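Sugar ABC transporter, sugar-binding protein (Streptococcus pneumoniae, PDB 2HEU) probably binds a sugar outside the cell, most likely raffinose or a related oligosaccharide, and delivers it to an ABC transporter for uptake. Local coordinates at residues G171-Q182 with W366-M377. Residues are numbered along the deposited sequence; the frame is centred on the assembly and turned at random.
Sequences GADAWTLNGYNQ and WTSEADFHTLTM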
# COMPACT_ATOMS: atom_id res chain seq x y z
N GLY A 171 -14.11 8.63 11.14
CA GLY A 171 -13.66 9.92 11.60
C GLY A 171 -12.58 9.90 12.68
O GLY A 171 -11.81 10.87 12.78
N ALA A 172 -12.57 8.84 13.48
CA ALA A 172 -11.56 8.71 14.54
C ALA A 172 -10.23 8.14 14.03
O ALA A 172 -9.26 8.20 14.78
CB ALA A 172 -12.08 7.83 15.66
N ASP A 173 -10.14 7.58 12.78
CA ASP A 173 -8.97 6.97 12.28
C ASP A 173 -8.58 7.64 10.95
O ASP A 173 -8.88 7.16 9.85
CB ASP A 173 -9.18 5.46 12.07
CG ASP A 173 -9.15 4.68 13.36
OD1 ASP A 173 -8.29 5.01 14.19
OD2 ASP A 173 -9.81 3.72 13.55
N ALA A 174 -7.92 8.76 11.10
CA ALA A 174 -7.54 9.62 9.95
C ALA A 174 -6.72 8.89 8.91
O ALA A 174 -6.81 9.22 7.73
CB ALA A 174 -6.78 10.84 10.49
N TRP A 175 -5.88 7.92 9.35
CA TRP A 175 -5.04 7.19 8.39
C TRP A 175 -5.85 6.61 7.27
O TRP A 175 -5.32 6.38 6.16
CB TRP A 175 -4.24 6.10 9.08
CG TRP A 175 -5.03 5.00 9.69
CD1 TRP A 175 -5.41 4.84 11.01
CD2 TRP A 175 -5.53 3.84 9.03
NE1 TRP A 175 -6.08 3.64 11.18
CE2 TRP A 175 -6.18 3.04 9.96
CE3 TRP A 175 -5.49 3.38 7.70
CZ2 TRP A 175 -6.79 1.76 9.63
CZ3 TRP A 175 -6.11 2.19 7.38
CH2 TRP A 175 -6.74 1.42 8.36
N THR A 176 -7.11 6.26 7.48
CA THR A 176 -7.91 5.65 6.48
C THR A 176 -8.05 6.46 5.18
O THR A 176 -8.33 5.87 4.14
CB THR A 176 -9.34 5.25 6.99
OG1 THR A 176 -10.03 6.45 7.36
CG2 THR A 176 -9.30 4.25 8.15
N LEU A 177 -7.91 7.77 5.30
CA LEU A 177 -8.01 8.68 4.14
C LEU A 177 -6.66 9.14 3.57
O LEU A 177 -6.64 9.95 2.66
CB LEU A 177 -8.89 9.89 4.48
CG LEU A 177 -10.34 9.56 4.78
CD1 LEU A 177 -11.10 10.85 5.01
CD2 LEU A 177 -10.97 8.71 3.68
N ASN A 178 -5.56 8.57 4.09
CA ASN A 178 -4.25 8.94 3.50
C ASN A 178 -4.26 8.64 2.00
O ASN A 178 -3.91 9.51 1.19
CB ASN A 178 -3.18 8.11 4.24
CG ASN A 178 -1.81 8.48 3.83
OD1 ASN A 178 -0.93 7.49 3.86
ND2 ASN A 178 -1.48 9.67 3.62
N GLY A 179 -4.65 7.42 1.59
CA GLY A 179 -4.65 7.13 0.20
C GLY A 179 -5.58 7.98 -0.61
O GLY A 179 -5.31 8.34 -1.75
N TYR A 180 -6.74 8.36 -0.04
CA TYR A 180 -7.74 9.16 -0.73
C TYR A 180 -7.13 10.51 -1.12
O TYR A 180 -7.23 10.94 -2.27
CB TYR A 180 -8.97 9.30 0.13
CG TYR A 180 -10.12 9.96 -0.59
CD1 TYR A 180 -11.12 9.24 -1.20
CD2 TYR A 180 -10.21 11.34 -0.69
CE1 TYR A 180 -12.14 9.85 -1.91
CE2 TYR A 180 -11.21 11.98 -1.39
CZ TYR A 180 -12.17 11.24 -2.00
OH TYR A 180 -13.19 11.80 -2.72
N ASN A 181 -6.55 11.20 -0.15
CA ASN A 181 -6.03 12.54 -0.43
C ASN A 181 -4.76 12.47 -1.25
O ASN A 181 -4.50 13.34 -2.09
CB ASN A 181 -5.88 13.33 0.85
CG ASN A 181 -5.79 14.85 0.59
OD1 ASN A 181 -6.19 15.31 -0.50
ND2 ASN A 181 -5.34 15.57 1.59
N GLN A 182 -3.93 11.45 -1.05
CA GLN A 182 -2.77 11.32 -1.97
C GLN A 182 -3.24 11.18 -3.39
O GLN A 182 -2.63 11.77 -4.30
CB GLN A 182 -1.88 10.15 -1.55
CG GLN A 182 -1.19 10.40 -0.24
CD GLN A 182 -0.06 9.43 0.04
OE1 GLN A 182 0.46 8.78 -0.87
NE2 GLN A 182 0.34 9.35 1.28
N TRP A 366 8.71 11.73 2.25
CA TRP A 366 8.36 12.58 3.37
C TRP A 366 9.05 12.13 4.64
O TRP A 366 9.46 10.96 4.75
CB TRP A 366 6.87 12.55 3.66
CG TRP A 366 5.92 12.96 2.53
CD1 TRP A 366 6.26 13.44 1.32
CD2 TRP A 366 4.49 12.82 2.56
NE1 TRP A 366 5.12 13.65 0.58
CE2 TRP A 366 4.03 13.27 1.29
CE3 TRP A 366 3.57 12.37 3.53
CZ2 TRP A 366 2.67 13.29 1.00
CZ3 TRP A 366 2.23 12.35 3.21
CH2 TRP A 366 1.81 12.81 1.94
N THR A 367 9.24 13.01 5.59
CA THR A 367 9.85 12.64 6.86
C THR A 367 8.91 12.02 7.89
O THR A 367 9.40 11.43 8.83
CB THR A 367 10.64 13.85 7.41
OG1 THR A 367 9.75 14.88 7.63
CG2 THR A 367 11.74 14.29 6.48
N SER A 368 7.61 12.16 7.69
CA SER A 368 6.59 11.55 8.50
C SER A 368 5.30 11.60 7.71
O SER A 368 5.31 12.10 6.57
CB SER A 368 6.45 12.32 9.82
OG SER A 368 5.79 13.57 9.64
N GLU A 369 4.21 11.08 8.30
CA GLU A 369 2.92 11.11 7.56
C GLU A 369 1.73 11.38 8.42
O GLU A 369 0.67 11.77 7.88
CB GLU A 369 2.71 9.83 6.74
CG GLU A 369 2.63 8.57 7.59
CD GLU A 369 2.38 7.37 6.74
OE1 GLU A 369 3.23 6.48 6.69
OE2 GLU A 369 1.33 7.28 6.07
N ALA A 370 1.79 11.19 9.73
CA ALA A 370 0.59 11.27 10.53
C ALA A 370 -0.10 12.63 10.39
O ALA A 370 -1.33 12.68 10.35
CB ALA A 370 0.91 11.04 12.06
N ASP A 371 0.64 13.73 10.34
CA ASP A 371 0.01 15.01 10.24
C ASP A 371 -0.71 15.23 8.93
O ASP A 371 -1.67 16.04 8.86
CB ASP A 371 0.98 16.15 10.52
CG ASP A 371 1.43 16.25 11.96
OD1 ASP A 371 0.99 15.46 12.81
OD2 ASP A 371 2.29 17.12 12.24
N PHE A 372 -0.32 14.52 7.88
CA PHE A 372 -1.03 14.54 6.61
C PHE A 372 -2.35 13.82 6.77
O PHE A 372 -3.42 14.27 6.28
CB PHE A 372 -0.20 13.91 5.48
CG PHE A 372 -0.84 14.00 4.16
CD1 PHE A 372 -0.75 15.15 3.37
CD2 PHE A 372 -1.57 12.93 3.63
CE1 PHE A 372 -1.36 15.22 2.11
CE2 PHE A 372 -2.19 13.00 2.40
CZ PHE A 372 -2.06 14.14 1.62
N HIS A 373 -2.36 12.66 7.47
CA HIS A 373 -3.64 11.99 7.77
C HIS A 373 -4.56 12.95 8.48
O HIS A 373 -5.75 13.12 8.16
CB HIS A 373 -3.42 10.76 8.66
CG HIS A 373 -2.38 9.80 8.18
ND1 HIS A 373 -1.96 8.83 9.03
CD2 HIS A 373 -1.70 9.69 7.02
CE1 HIS A 373 -1.04 8.14 8.38
NE2 HIS A 373 -0.88 8.58 7.14
N THR A 374 -4.03 13.61 9.52
CA THR A 374 -4.84 14.47 10.38
C THR A 374 -5.43 15.63 9.58
O THR A 374 -6.60 15.96 9.75
CB THR A 374 -4.00 14.97 11.56
OG1 THR A 374 -3.57 13.83 12.30
CG2 THR A 374 -4.70 16.00 12.41
N LEU A 375 -4.60 16.32 8.77
CA LEU A 375 -5.16 17.47 8.05
C LEU A 375 -6.23 17.03 7.07
O LEU A 375 -7.20 17.77 6.81
CB LEU A 375 -4.07 18.29 7.39
CG LEU A 375 -3.29 17.69 6.21
CD1 LEU A 375 -4.00 17.85 4.87
CD2 LEU A 375 -1.87 18.25 6.13
N THR A 376 -6.12 15.82 6.53
CA THR A 376 -7.08 15.30 5.60
C THR A 376 -8.42 15.08 6.30
O THR A 376 -9.49 15.56 5.86
CB THR A 376 -6.59 13.99 4.98
OG1 THR A 376 -5.37 14.26 4.24
CG2 THR A 376 -7.62 13.38 4.05
N MET A 377 -8.39 14.34 7.42
CA MET A 377 -9.64 14.03 8.13
C MET A 377 -10.21 15.31 8.74
O MET A 377 -11.44 15.48 8.80
CB MET A 377 -9.40 12.97 9.18
CG MET A 377 -10.70 12.44 9.81
SD MET A 377 -11.85 11.69 8.65
CE MET A 377 -11.06 10.11 8.39
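Phe372 O is gripped twice by Thr376, the residue whose methyl, CG2, rests on Leu177 CB: Thr376 OG1 donates to Phe372 O over 2.8 Å, and Thr376 N reaches the same oxygen from the opposite face of the carbonyl plane. Ala174 CB, on the 3-10 turn before helix 178-189, seats against Met377 CB at 3.6 Å. With CG swung anti to the backbone N (chi1 -171°) and the chain bent further on, Met377 curls its thioether beneath the turn, and CE presses on Leu177 CD1 at a tight 3.5 Å. His373, packed against Trp175, donates from NE2 to Glu369 OE2 over 2.8 Å, with the carboxylate oxygen close to the imidazole plane. That bond fixes the rotation of the ring. One face receives Trp175 CA in a CH-pi contact, 3.9 Å from the ring centroid, while Glu369 O and Ala370 CA lie over the other. The amide of Asn178 wedges between two side chains, meeting both His373 and Phe372 at their ring edges; its plane stands 73° from that of Phe372. Trp366 CH2 sits over the centre of the Phe372 ring, and Gln182, bonded to Gln363 and Leu362, reaches the same indole obliquely. The short helical segments cross at 79°, their axes 9.6 Å apart. This is near-perpendicular helix packing inside one lobe of a two-lobed periplasmic-binding-protein fold, joining the start of helix 178-189 to helix 370-382 near the C-terminus.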